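Local coordinates for protein catalase-3 (Neurospora crassa, PDB 6NSZ) that breaks down hydrogen peroxide into oxygen and water with a heme cofactor, probably protecting cells from its toxic effects, at residues A[625-630]-A[664-669]; A[250-255]-A[373-378]. All coordinates share one frame; numbering follows the deposited sequence. Where two conformers were deposited one is given.

Interaction 1 of 2, residues A[625-630]-A[664-669]; sequences VVVAEG and VAAVGS
Strands 625-627 and 664-667 run side by side in parallel, their axes coming within 4.4 Å and lying 18° from exact alignment, with Ala665 N bound to Val625 O, Val627 N to Ala665 O at 2.9 Å, and Val667 N to Val627 O. The side chains alternate between two faces. On one, Val626 and Ala665 are neighbours; on the other, Val627 CB meets Ala666 CB at 4.2 Å. Branched valines suit the extended backbone, while the two alanines leave room for the helices packed on each face.

Beyond the strand ends the contact turns polar. Glu629 carries CG anti to its own nitrogen (chi1 169°), which sends an extended chain past the carbonyl of Val667 to the turn after it. There OE1 accepts the backbone N-H of Ser669 at 2.7 Å, a nearly straight bond (169° at the hydrogen) that arrives from above the carboxylate plane. Ser669 OG lies 3.1 Å from the same Glu629 OE1, but Glu632 is its stronger partner. Gly668, just before Ser669, has a positive phi, which favours glycine, and a CB there would clash with Glu629 OE1. Shortened to an alanine here, the Glu629 side chain would probably leave the Ser669 amide without this acceptor and the turn freer to shift.

The two strands belong to a beta-alpha-beta unit connected through helix 649-659, inside the parallel sheet of the C-terminal domain. Helix 691-704 packs on Val626, Ala665 and Val667, helix 671-676 lies against Val627 and Ala666, and strand 570-574 flanks 625-627.

Interaction 2 of 2, residues A[250-255]-A[373-378]; sequences TFRLVT and GVDFTE
Arg252 reaches past Thr377 to Glu378, its guanidinium plane standing almost perpendicular (89°) to the carboxylate it meets. NH1 gives two bonds from the guanidinium edge: one to Phe376 O at 3.1 Å, in the carbonyl plane and on a lone pair, and a salt bridge to Glu378 OE1 at 3.3 Å, met on the syn side but 25° out of the carboxylate plane. A water bridges NH2 and the same OE1. With CG anti to the carbonyl carbon (chi1 -84°) and the chain extended as far as NE, the arginine spans this distance. Length and several N-H groups suit arginine to the task, since NE also pairs with Glu317, while Glu378 OE2 turns to Arg461. This shared network probably favours the charged forms of both residues.

Thr377 uses its two branches differently. Its hydroxyl donates to Thr250 O at 2.6 Å, and its CG2 methyl crosses the Arg252 chain at a slant, 3.8 Å from Arg252 CG.

The two strands belong to the antiparallel sheet that includes the beta-barrel of catalases, and 376-378 follow as loop. Short strand 374-375 pairs with strand 251-254, whose other neighbour is strand 260-269. Arg252 and Asp375 form a hydrogen-bonded pair, whereas Leu253 and Val374 form a non-hydrogen-bonded one; Val254 N adds a bond to Gly373 O, and at the backbone angles of Gly373 a CB would press on the preceding carbonyl oxygen, which calls for glycine.

On the Arg252 side of the pairing, the CB atoms of Arg252 and Asp375 approach to 3.9 Å, and Val254 CG2 touches Asp375 CB. Asp375 OD2 is held by Thr458 and Arg461, while OD1 takes a weak bond from Phe376 N. Phe251 and Phe376 meet edge to edge, CE1 to CD1 at 4.3 Å, and both rings rest on Leu382 of helix 380-396.

Interaction 2 precedes interaction 1 along the chain, and the two lie on opposite sides of its centre, with centres 56 Å apart and nearest atoms about 41 Å apart. They belong to different parts of the enzyme: residues 250-255 and 373-378 to the heme-bearing catalase region, residues 625-630 and 664-669 to the C-terminal domain of long catalases. Interaction 2 is the one near the cofactor, since the Phe251 side chain is about 8 Å from the heme, about 9 Å from the side chain of Tyr389, the likely axial ligand of its iron, and about 11 Å from that of Asn175, a predicted active-site residue. Interaction 1 lies away from all of these residues.

Interaction 1 of 2, residues A[625-630]-A[664-669]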
ATOM      1  N   VAL A 625      47.836   8.546  15.076  1.00 12.91           N
ATOM      2  CA  VAL A 625      48.265   7.310  15.724  1.00 14.46           C
ATOM      3  C   VAL A 625      49.575   7.581  16.449  1.00 16.61           C
ATOM      4  O   VAL A 625      50.557   8.004  15.826  1.00 17.16           O
ATOM      5  CB  VAL A 625      48.432   6.158  14.720  1.00 18.25           C
ATOM      6  CG1 VAL A 625      48.963   4.915  15.422  1.00 16.24           C
ATOM      7  CG2 VAL A 625      47.112   5.857  14.027  1.00 13.31           C
ATOM      8  N   VAL A 626      49.591   7.313  17.755  0.93 15.87           N
ATOM      9  CA  VAL A 626      50.738   7.556  18.620  0.93 19.77           C
ATOM     10  C   VAL A 626      51.081   6.259  19.337  0.93 17.56           C
ATOM     11  O   VAL A 626      50.214   5.655  19.978  0.93 20.59           O
ATOM     12  CB  VAL A 626      50.446   8.665  19.651  0.93 17.96           C
ATOM     13  CG1 VAL A 626      51.632   8.848  20.589  0.93 14.21           C
ATOM     14  CG2 VAL A 626      50.086   9.965  18.949  0.93 15.64           C
ATOM     15  N   VAL A 627      52.338   5.834  19.239  1.00 19.88           N
ATOM     16  CA  VAL A 627      52.805   4.656  19.959  1.00 17.26           C
ATOM     17  C   VAL A 627      53.241   5.094  21.351  1.00 24.43           C
ATOM     18  O   VAL A 627      54.078   5.991  21.495  1.00 20.87           O
ATOM     19  CB  VAL A 627      53.956   3.963  19.214  1.00 13.08           C
ATOM     20  CG1 VAL A 627      54.214   2.581  19.799  1.00  9.70           C
ATOM     21  CG2 VAL A 627      53.648   3.870  17.729  1.00 12.32           C
ATOM     22  N   ALA A 628      52.665   4.473  22.376  1.00 17.73           N
ATOM     23  CA  ALA A 628      53.083   4.755  23.740  1.00 25.64           C
ATOM     24  C   ALA A 628      54.446   4.129  24.012  1.00 23.05           C
ATOM     25  O   ALA A 628      54.810   3.105  23.429  1.00 28.64           O
ATOM     26  CB  ALA A 628      52.051   4.232  24.740  1.00 14.40           C
ATOM     27  N   GLU A 629      55.206   4.765  24.899  1.00 25.42           N
ATOM     28  CA  GLU A 629      56.536   4.271  25.232  1.00 18.20           C
ATOM     29  C   GLU A 629      56.448   2.873  25.828  1.00 22.33           C
ATOM     30  O   GLU A 629      55.633   2.615  26.717  1.00 25.90           O
ATOM     31  CB  GLU A 629      57.227   5.221  26.209  1.00 21.51           C
ATOM     32  CG  GLU A 629      58.500   4.658  26.815  1.00 32.66           C
ATOM     33  CD  GLU A 629      59.498   5.734  27.181  1.00 34.83           C
ATOM     34  OE1 GLU A 629      60.615   5.728  26.621  1.00 43.47           O
ATOM     35  OE2 GLU A 629      59.161   6.591  28.026  1.00 35.03           O
ATOM     36  N   GLY A 630      57.291   1.968  25.330  1.00 22.55           N
ATOM     37  CA  GLY A 630      57.287   0.584  25.729  1.00 23.10           C
ATOM     38  C   GLY A 630      56.545  -0.331  24.773  1.00 28.00           C
ATOM     39  O   GLY A 630      56.860  -1.524  24.704  1.00 29.20           O
ATOM     40  N   VAL A 664      51.527  10.913  12.787  1.00 18.22           N
ATOM     41  CA  VAL A 664      51.925   9.723  13.527  1.00 12.43           C
ATOM     42  C   VAL A 664      53.058  10.096  14.472  1.00 22.75           C
ATOM     43  O   VAL A 664      53.833  11.021  14.207  1.00 21.87           O
ATOM     44  CB  VAL A 664      52.336   8.567  12.587  1.00 17.07           C
ATOM     45  CG1 VAL A 664      51.159   8.156  11.711  1.00 15.77           C
ATOM     46  CG2 VAL A 664      53.526   8.967  11.732  1.00 26.07           C
ATOM     47  N   ALA A 665      53.147   9.376  15.587  1.00 19.20           N
ATOM     48  CA  ALA A 665      54.078   9.752  16.640  1.00 23.64           C
ATOM     49  C   ALA A 665      54.486   8.531  17.451  1.00 23.11           C
ATOM     50  O   ALA A 665      53.874   7.464  17.368  1.00 20.88           O
ATOM     51  CB  ALA A 665      53.473  10.825  17.551  1.00 24.18           C
ATOM     52  N   ALA A 666      55.537   8.714  18.251  1.00 18.90           N
ATOM     53  CA  ALA A 666      56.045   7.686  19.149  1.00 18.64           C
ATOM     54  C   ALA A 666      56.759   8.369  20.306  1.00 25.97           C
ATOM     55  O   ALA A 666      57.559   9.284  20.087  1.00 27.58           O
ATOM     56  CB  ALA A 666      56.995   6.729  18.423  1.00 22.35           C
ATOM     57  N   VAL A 667      56.471   7.928  21.528  1.00 24.28           N
ATOM     58  CA  VAL A 667      56.999   8.554  22.736  1.00 26.24           C
ATOM     59  C   VAL A 667      58.207   7.766  23.222  1.00 25.59           C
ATOM     60  O   VAL A 667      58.134   6.542  23.389  1.00 23.51           O
ATOM     61  CB  VAL A 667      55.925   8.639  23.835  1.00 27.81           C
ATOM     62  CG1 VAL A 667      56.528   9.170  25.128  1.00 23.08           C
ATOM     63  CG2 VAL A 667      54.769   9.514  23.382  1.00 22.17           C
ATOM     64  N   GLY A 668      59.316   8.467  23.445  1.00 31.52           N
ATOM     65  CA  GLY A 668      60.479   7.851  24.066  1.00 19.54           C
ATOM     66  C   GLY A 668      61.003   6.671  23.272  1.00 31.28           C
ATOM     67  O   GLY A 668      61.266   6.766  22.067  1.00 27.79           O
ATOM     68  N   SER A 669      61.153   5.535  23.956  1.00 24.28           N
ATOM     69  CA  SER A 669      61.698   4.339  23.323  1.00 25.12           C
ATOM     70  C   SER A 669      60.795   3.785  22.232  1.00 26.89           C
ATOM     71  O   SER A 669      61.251   2.956  21.437  1.00 22.25           O
ATOM     72  CB  SER A 669      61.956   3.260  24.377  1.00 26.30           C
ATOM     73  OG  SER A 669      60.788   2.998  25.135  1.00 29.20           O
TER

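Interaction 2 of 2, residues A[250-255]-A[373-378]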
ATOM      1  N   THR A 250      19.623  28.223  -8.217  1.00  8.76           N
ATOM      2  CA  THR A 250      19.252  29.605  -7.957  1.00  8.63           C
ATOM      3  C   THR A 250      17.793  29.638  -7.519  1.00  9.20           C
ATOM      4  O   THR A 250      16.921  29.101  -8.209  1.00  9.69           O
ATOM      5  CB  THR A 250      19.453  30.464  -9.205  1.00 13.02           C
ATOM      6  OG1 THR A 250      20.799  30.327  -9.682  1.00  9.12           O
ATOM      7  CG2 THR A 250      19.170  31.926  -8.894  1.00  7.11           C
ATOM      8  N   PHE A 251      17.530  30.230  -6.363  1.00  9.48           N
ATOM      9  CA  PHE A 251      16.175  30.456  -5.891  1.00 10.74           C
ATOM     10  C   PHE A 251      15.880  31.952  -5.945  1.00 13.13           C
ATOM     11  O   PHE A 251      16.633  32.734  -6.534  1.00 14.76           O
ATOM     12  CB  PHE A 251      15.993  29.886  -4.482  1.00 13.75           C
ATOM     13  CG  PHE A 251      15.867  28.386  -4.441  1.00 14.67           C
ATOM     14  CD1 PHE A 251      14.625  27.779  -4.538  1.00 16.77           C
ATOM     15  CD2 PHE A 251      16.989  27.586  -4.292  1.00 13.34           C
ATOM     16  CE1 PHE A 251      14.504  26.400  -4.495  1.00 17.05           C
ATOM     17  CE2 PHE A 251      16.875  26.208  -4.249  1.00 15.51           C
ATOM     18  CZ  PHE A 251      15.631  25.614  -4.350  1.00 15.88           C
ATOM     19  N   ARG A 252      14.778  32.355  -5.319  1.00 10.62           N
ATOM     20  CA  ARG A 252      14.393  33.758  -5.269  1.00 12.25           C
ATOM     21  C   ARG A 252      14.045  34.138  -3.839  1.00 14.51           C
ATOM     22  O   ARG A 252      13.305  33.418  -3.163  1.00 13.92           O
ATOM     23  CB  ARG A 252      13.205  34.048  -6.193  1.00 15.90           C
ATOM     24  CG  ARG A 252      13.588  34.303  -7.643  1.00 17.22           C
ATOM     25  CD  ARG A 252      12.365  34.626  -8.485  1.00 12.78           C
ATOM     26  NE  ARG A 252      12.725  35.184  -9.785  1.00 10.14           N
ATOM     27  CZ  ARG A 252      12.772  34.478 -10.909  1.00 12.22           C
ATOM     28  NH1 ARG A 252      12.483  33.184 -10.894  1.00 11.42           N
ATOM     29  NH2 ARG A 252      13.109  35.065 -12.052  1.00 12.10           N
ATOM     30  N   LEU A 253      14.593  35.258  -3.380  1.00 12.51           N
ATOM     31  CA  LEU A 253      14.175  35.888  -2.137  1.00 12.85           C
ATOM     32  C   LEU A 253      13.232  37.032  -2.479  1.00 19.25           C
ATOM     33  O   LEU A 253      13.544  37.857  -3.344  1.00 14.20           O
ATOM     34  CB  LEU A 253      15.377  36.402  -1.343  1.00  9.68           C
ATOM     35  CG  LEU A 253      16.283  35.354  -0.693  1.00 13.89           C
ATOM     36  CD1 LEU A 253      17.293  36.020   0.234  1.00 11.39           C
ATOM     37  CD2 LEU A 253      15.455  34.325   0.060  1.00 10.62           C
ATOM     38  N   VAL A 254      12.079  37.074  -1.815  1.00 16.53           N
ATOM     39  CA  VAL A 254      11.031  38.038  -2.128  1.00 10.19           C
ATOM     40  C   VAL A 254      10.682  38.813  -0.864  1.00 13.57           C
ATOM     41  O   VAL A 254      10.487  38.216   0.201  1.00 16.05           O
ATOM     42  CB  VAL A 254       9.780  37.347  -2.705  1.00 21.64           C
ATOM     43  CG1 VAL A 254       8.780  38.380  -3.206  1.00 17.27           C
ATOM     44  CG2 VAL A 254      10.171  36.390  -3.824  1.00 13.62           C
ATOM     45  N   THR A 255      10.610  40.138  -0.983  1.00 12.28           N
ATOM     46  CA  THR A 255      10.211  41.004   0.118  1.00 16.27           C
ATOM     47  C   THR A 255       8.692  41.175   0.133  1.00 15.98           C
ATOM     48  O   THR A 255       7.981  40.723  -0.766  1.00 13.44           O
ATOM     49  CB  THR A 255      10.902  42.369   0.019  1.00 18.59           C
ATOM     50  OG1 THR A 255      10.684  42.932  -1.281  1.00 20.44           O
ATOM     51  CG2 THR A 255      12.401  42.239   0.264  1.00 11.70           C
ATOM     52  N   GLY A 373       8.217  34.604   1.233  1.00  9.96           N
ATOM     53  CA  GLY A 373       9.533  35.206   1.191  1.00  7.28           C
ATOM     54  C   GLY A 373      10.532  34.473   0.322  1.00  9.98           C
ATOM     55  O   GLY A 373      11.631  34.993   0.096  1.00  9.91           O
ATOM     56  N   VAL A 374      10.190  33.279  -0.157  1.00  9.08           N
ATOM     57  CA  VAL A 374      11.038  32.504  -1.054  1.00  4.00           C
ATOM     58  C   VAL A 374      10.191  32.082  -2.246  1.00  9.76           C
ATOM     59  O   VAL A 374       8.985  31.856  -2.120  1.00  8.06           O
ATOM     60  CB  VAL A 374      11.653  31.268  -0.351  1.00  7.94           C
ATOM     61  CG1 VAL A 374      12.703  30.604  -1.233  1.00  5.72           C
ATOM     62  CG2 VAL A 374      12.251  31.653   0.997  1.00  3.05           C
ATOM     63  N   ASP A 375      10.829  31.986  -3.413  1.00 13.14           N
ATOM     64  CA  ASP A 375      10.153  31.545  -4.624  1.00  8.23           C
ATOM     65  C   ASP A 375      11.132  30.736  -5.462  1.00 10.34           C
ATOM     66  O   ASP A 375      12.346  30.775  -5.244  1.00 10.36           O
ATOM     67  CB  ASP A 375       9.602  32.734  -5.426  1.00 13.03           C
ATOM     68  CG  ASP A 375       8.592  32.314  -6.480  1.00 16.39           C
ATOM     69  OD1 ASP A 375       8.049  31.193  -6.376  1.00 13.60           O
ATOM     70  OD2 ASP A 375       8.340  33.106  -7.413  1.00 16.70           O
ATOM     71  N   PHE A 376      10.586  29.994  -6.422  1.00  8.18           N
ATOM     72  CA  PHE A 376      11.385  29.165  -7.311  1.00  7.77           C
ATOM     73  C   PHE A 376      11.905  29.979  -8.494  1.00 12.27           C
ATOM     74  O   PHE A 376      11.538  31.138  -8.704  1.00 13.02           O
ATOM     75  CB  PHE A 376      10.570  27.978  -7.828  1.00  7.26           C
ATOM     76  CG  PHE A 376       9.782  27.267  -6.765  1.00 11.88           C
ATOM     77  CD1 PHE A 376      10.413  26.438  -5.853  1.00  6.06           C
ATOM     78  CD2 PHE A 376       8.404  27.417  -6.688  1.00  8.43           C
ATOM     79  CE1 PHE A 376       9.688  25.779  -4.876  1.00 13.17           C
ATOM     80  CE2 PHE A 376       7.673  26.760  -5.715  1.00 14.32           C
ATOM     81  CZ  PHE A 376       8.316  25.939  -4.807  1.00 11.14           C
ATOM     82  N   THR A 377      12.775  29.347  -9.274  1.00  7.99           N
ATOM     83  CA  THR A 377      13.208  29.865 -10.561  1.00  7.84           C
ATOM     84  C   THR A 377      12.935  28.820 -11.633  1.00 17.98           C
ATOM     85  O   THR A 377      12.567  27.678 -11.345  1.00 10.00           O
ATOM     86  CB  THR A 377      14.697  30.242 -10.555  1.00 11.96           C
ATOM     87  OG1 THR A 377      15.495  29.068 -10.354  1.00 11.32           O
ATOM     88  CG2 THR A 377      14.994  31.264  -9.465  1.00 12.35           C
ATOM     89  N   GLU A 378      13.139  29.227 -12.884  1.00  8.39           N
ATOM     90  CA  GLU A 378      12.841  28.383 -14.032  1.00 13.22           C
ATOM     91  C   GLU A 378      13.986  27.420 -14.325  1.00 11.26           C
ATOM     92  O   GLU A 378      14.183  27.008 -15.473  1.00 12.97           O
ATOM     93  CB  GLU A 378      12.534  29.252 -15.254  1.00  8.73           C
ATOM     94  CG  GLU A 378      11.245  30.073 -15.137  1.00  8.47           C
ATOM     95  CD  GLU A 378      11.381  31.308 -14.250  1.00 19.40           C
ATOM     96  OE1 GLU A 378      12.481  31.552 -13.705  1.00  9.64           O
ATOM     97  OE2 GLU A 378      10.379  32.041 -14.101  1.00 13.17           O
TER
HETATM   98  O   HOH W   1      13.880  33.753 -14.935  1.00 19.83           O